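Encapsulated ferritin (Haliangium ochraceum, PDB 5N5F) oxidises Fe(2+) to Fe(3+) as a ferritin-like ferroxidase carried inside an encapsulin nanocompartment, where the released Fe(3+) is deposited. Local coordinates at the interface of chains A and B. Coordinates in Å, arbitrary orientation; residue numbers count along the deposited sequence, not the author numbering. Chains: chain A/B, encapsulated ferritin.

The interface of chains A and B. Residues chain A 23, 27, 30-31; chain B 38, 41, 54, 57.
In this EncFtn-like domain, the N-terminal part of the protein, helix 16-44 of one chain packs against its counterpart in the other, and B:Arg41 reaches across to A:Glu30 and A:Thr27. The guanidinium grips the carboxylate end-on in a salt bridge, one nitrogen to each oxygen. NH2 of B:Arg41 lies 2.5 Å from OE1 of A:Glu30, and NH1 of B:Arg41 donates to OE2 of A:Glu30 at 3.2 Å. The two flat groups are not coplanar: their planes stand 52° apart, and NH2 meets OE1 from above the carboxylate plane, although OE1 lies nearly in the guanidinium plane. A bend in the arginine chain (chi3 -79°) turns its head along helix 16-44 of chain A, where NE of B:Arg41 makes a weak hydrogen bond to OG1 of A:Thr27, 3.0 Å away. A:Thr27 OG1 donates in turn to the backbone O of A:Arg23 (2.8 Å), which leaves its oxygen to accept from the arginine. With an alanine at B:Arg41, the A:Glu30 carboxylate would probably lose its opposite charge and be freer to turn. The methyl CG2 of A:Thr27, anti to the backbone N, packs against CD2 of B:Leu54 (3.9 Å) and the hydroxyl end of B:Tyr38; the same leucine methyl also borders OG1. OH of B:Tyr38 hydrogen-bonds OE2 of A:Glu31 at 3.0 Å, with ring and carboxylate planes 79° apart. A:Glu31 is a predicted iron ligand, so this phenol is likely to orient a ferroxidase-site carboxylate from the second shell. The patch lies where helices 16-44 and 48-75 of chain B together face helix 16-44 of chain A, and it recurs with the chains exchanged across the two-fold axis of this dimer within the decameric ring.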
ATOM      1  N   ARG A  23      -4.121   3.361 -20.642  1.00 35.53           N
ATOM      2  CA  ARG A  23      -3.002   4.289 -20.538  1.00 33.17           C
ATOM      3  C   ARG A  23      -3.500   5.720 -20.391  1.00 34.69           C
ATOM      4  O   ARG A  23      -3.031   6.468 -19.525  1.00 33.01           O
ATOM      5  CB  ARG A  23      -2.093   4.147 -21.758  1.00 33.24           C
ATOM      6  CG  ARG A  23      -1.461   2.772 -21.868  1.00 34.89           C
ATOM      7  CD  ARG A  23      -0.419   2.694 -22.968  1.00 36.12           C
ATOM      8  NE  ARG A  23       0.269   1.406 -22.945  1.00 42.59           N
ATOM      9  CZ  ARG A  23      -0.016   0.367 -23.727  1.00 44.86           C
ATOM     10  NH1 ARG A  23      -0.980   0.437 -24.635  1.00 38.77           N
ATOM     11  NH2 ARG A  23       0.681  -0.754 -23.599  1.00 43.17           N
ATOM     12  N   THR A  27      -3.483   8.290 -16.959  1.00 35.26           N
ATOM     13  CA  THR A  27      -2.852   9.596 -17.125  1.00 38.66           C
ATOM     14  C   THR A  27      -3.778  10.703 -16.638  1.00 36.23           C
ATOM     15  O   THR A  27      -3.369  11.583 -15.869  1.00 32.17           O
ATOM     16  CB  THR A  27      -2.476   9.815 -18.593  1.00 38.55           C
ATOM     17  OG1 THR A  27      -1.595   8.770 -19.025  1.00 37.28           O
ATOM     18  CG2 THR A  27      -1.791  11.162 -18.785  1.00 37.89           C
ATOM     19  N   GLU A  30      -3.904  10.604 -12.827  1.00 32.30           N
ATOM     20  CA  GLU A  30      -2.736  11.199 -12.186  1.00 37.28           C
ATOM     21  C   GLU A  30      -2.758  12.717 -12.308  1.00 35.60           C
ATOM     22  O   GLU A  30      -2.374  13.430 -11.372  1.00 26.69           O
ATOM     23  CB  GLU A  30      -1.457  10.627 -12.798  1.00 39.95           C
ATOM     24  CG  GLU A  30      -1.258   9.145 -12.521  1.00 43.66           C
ATOM     25  CD  GLU A  30      -0.196   8.524 -13.403  1.00 48.48           C
ATOM     26  OE1 GLU A  30       0.381   9.244 -14.245  1.00 52.69           O
ATOM     27  OE2 GLU A  30       0.061   7.311 -13.256  1.00 52.95           O
ATOM     28  N   GLU A  31      -3.216  13.230 -13.449  1.00 34.90           N
ATOM     29  CA  GLU A  31      -3.269  14.675 -13.626  1.00 34.96           C
ATOM     30  C   GLU A  31      -4.321  15.301 -12.718  1.00 33.68           C
ATOM     31  O   GLU A  31      -4.092  16.373 -12.142  1.00 33.07           O
ATOM     32  CB  GLU A  31      -3.526  14.999 -15.096  1.00 37.30           C
ATOM     33  CG  GLU A  31      -2.342  14.615 -15.984  1.00 35.11           C
ATOM     34  CD  GLU A  31      -2.698  14.512 -17.451  1.00 38.78           C
ATOM     35  OE1 GLU A  31      -3.897  14.368 -17.768  1.00 43.98           O
ATOM     36  OE2 GLU A  31      -1.773  14.565 -18.288  1.00 44.67           O
TER
ATOM     37  N   TYR B  38       5.194   8.804 -17.849  1.00 32.39           N
ATOM     38  CA  TYR B  38       4.777   9.237 -19.180  1.00 33.30           C
ATOM     39  C   TYR B  38       5.650   8.611 -20.258  1.00 33.50           C
ATOM     40  O   TYR B  38       5.143   8.163 -21.292  1.00 32.21           O
ATOM     41  CB  TYR B  38       4.816  10.760 -19.282  1.00 32.15           C
ATOM     42  CG  TYR B  38       3.674  11.466 -18.580  1.00 39.99           C
ATOM     43  CD1 TYR B  38       2.878  10.809 -17.646  1.00 40.65           C
ATOM     44  CD2 TYR B  38       3.387  12.793 -18.862  1.00 46.57           C
ATOM     45  CE1 TYR B  38       1.838  11.463 -17.007  1.00 45.75           C
ATOM     46  CE2 TYR B  38       2.347  13.453 -18.235  1.00 52.02           C
ATOM     47  CZ  TYR B  38       1.578  12.786 -17.309  1.00 49.35           C
ATOM     48  OH  TYR B  38       0.548  13.451 -16.686  1.00 49.30           O
ATOM     49  N   ARG B  41       4.640   4.960 -20.717  1.00 32.13           N
ATOM     50  CA  ARG B  41       3.363   4.797 -21.404  1.00 38.47           C
ATOM     51  C   ARG B  41       3.451   5.230 -22.861  1.00 40.02           C
ATOM     52  O   ARG B  41       2.802   4.626 -23.724  1.00 37.77           O
ATOM     53  CB  ARG B  41       2.271   5.573 -20.668  1.00 34.30           C
ATOM     54  CG  ARG B  41       1.922   4.965 -19.312  1.00 39.20           C
ATOM     55  CD  ARG B  41       0.539   5.376 -18.838  1.00 44.30           C
ATOM     56  NE  ARG B  41       0.522   6.720 -18.271  1.00 47.52           N
ATOM     57  CZ  ARG B  41       0.667   7.001 -16.979  1.00 42.23           C
ATOM     58  NH1 ARG B  41       0.841   6.033 -16.089  1.00 43.39           N
ATOM     59  NH2 ARG B  41       0.635   8.265 -16.574  1.00 40.99           N
ATOM     60  N   LEU B  54       1.423  12.532 -24.693  1.00 29.53           N
ATOM     61  CA  LEU B  54       2.142  12.078 -23.509  1.00 32.33           C
ATOM     62  C   LEU B  54       3.525  12.713 -23.425  1.00 34.98           C
ATOM     63  O   LEU B  54       3.954  13.140 -22.347  1.00 34.97           O
ATOM     64  CB  LEU B  54       2.251  10.553 -23.520  1.00 32.32           C
ATOM     65  CG  LEU B  54       0.982   9.764 -23.184  1.00 34.76           C
ATOM     66  CD1 LEU B  54       1.214   8.284 -23.424  1.00 37.78           C
ATOM     67  CD2 LEU B  54       0.537  10.003 -21.747  1.00 36.48           C
ATOM     68  N   ASN B  57       3.279  16.608 -22.586  1.00 34.25           N
ATOM     69  CA  ASN B  57       2.992  16.906 -21.191  1.00 37.01           C
ATOM     70  C   ASN B  57       4.094  16.391 -20.275  1.00 38.70           C
ATOM     71  O   ASN B  57       4.372  17.009 -19.243  1.00 36.30           O
ATOM     72  CB  ASN B  57       1.634  16.319 -20.800  1.00 41.67           C
ATOM     73  CG  ASN B  57       0.480  16.998 -21.523  1.00 45.69           C
ATOM     74  OD1 ASN B  57       0.642  18.073 -22.108  1.00 48.76           O
ATOM     75  ND2 ASN B  57      -0.692  16.378 -21.482  1.00 46.64           N
TER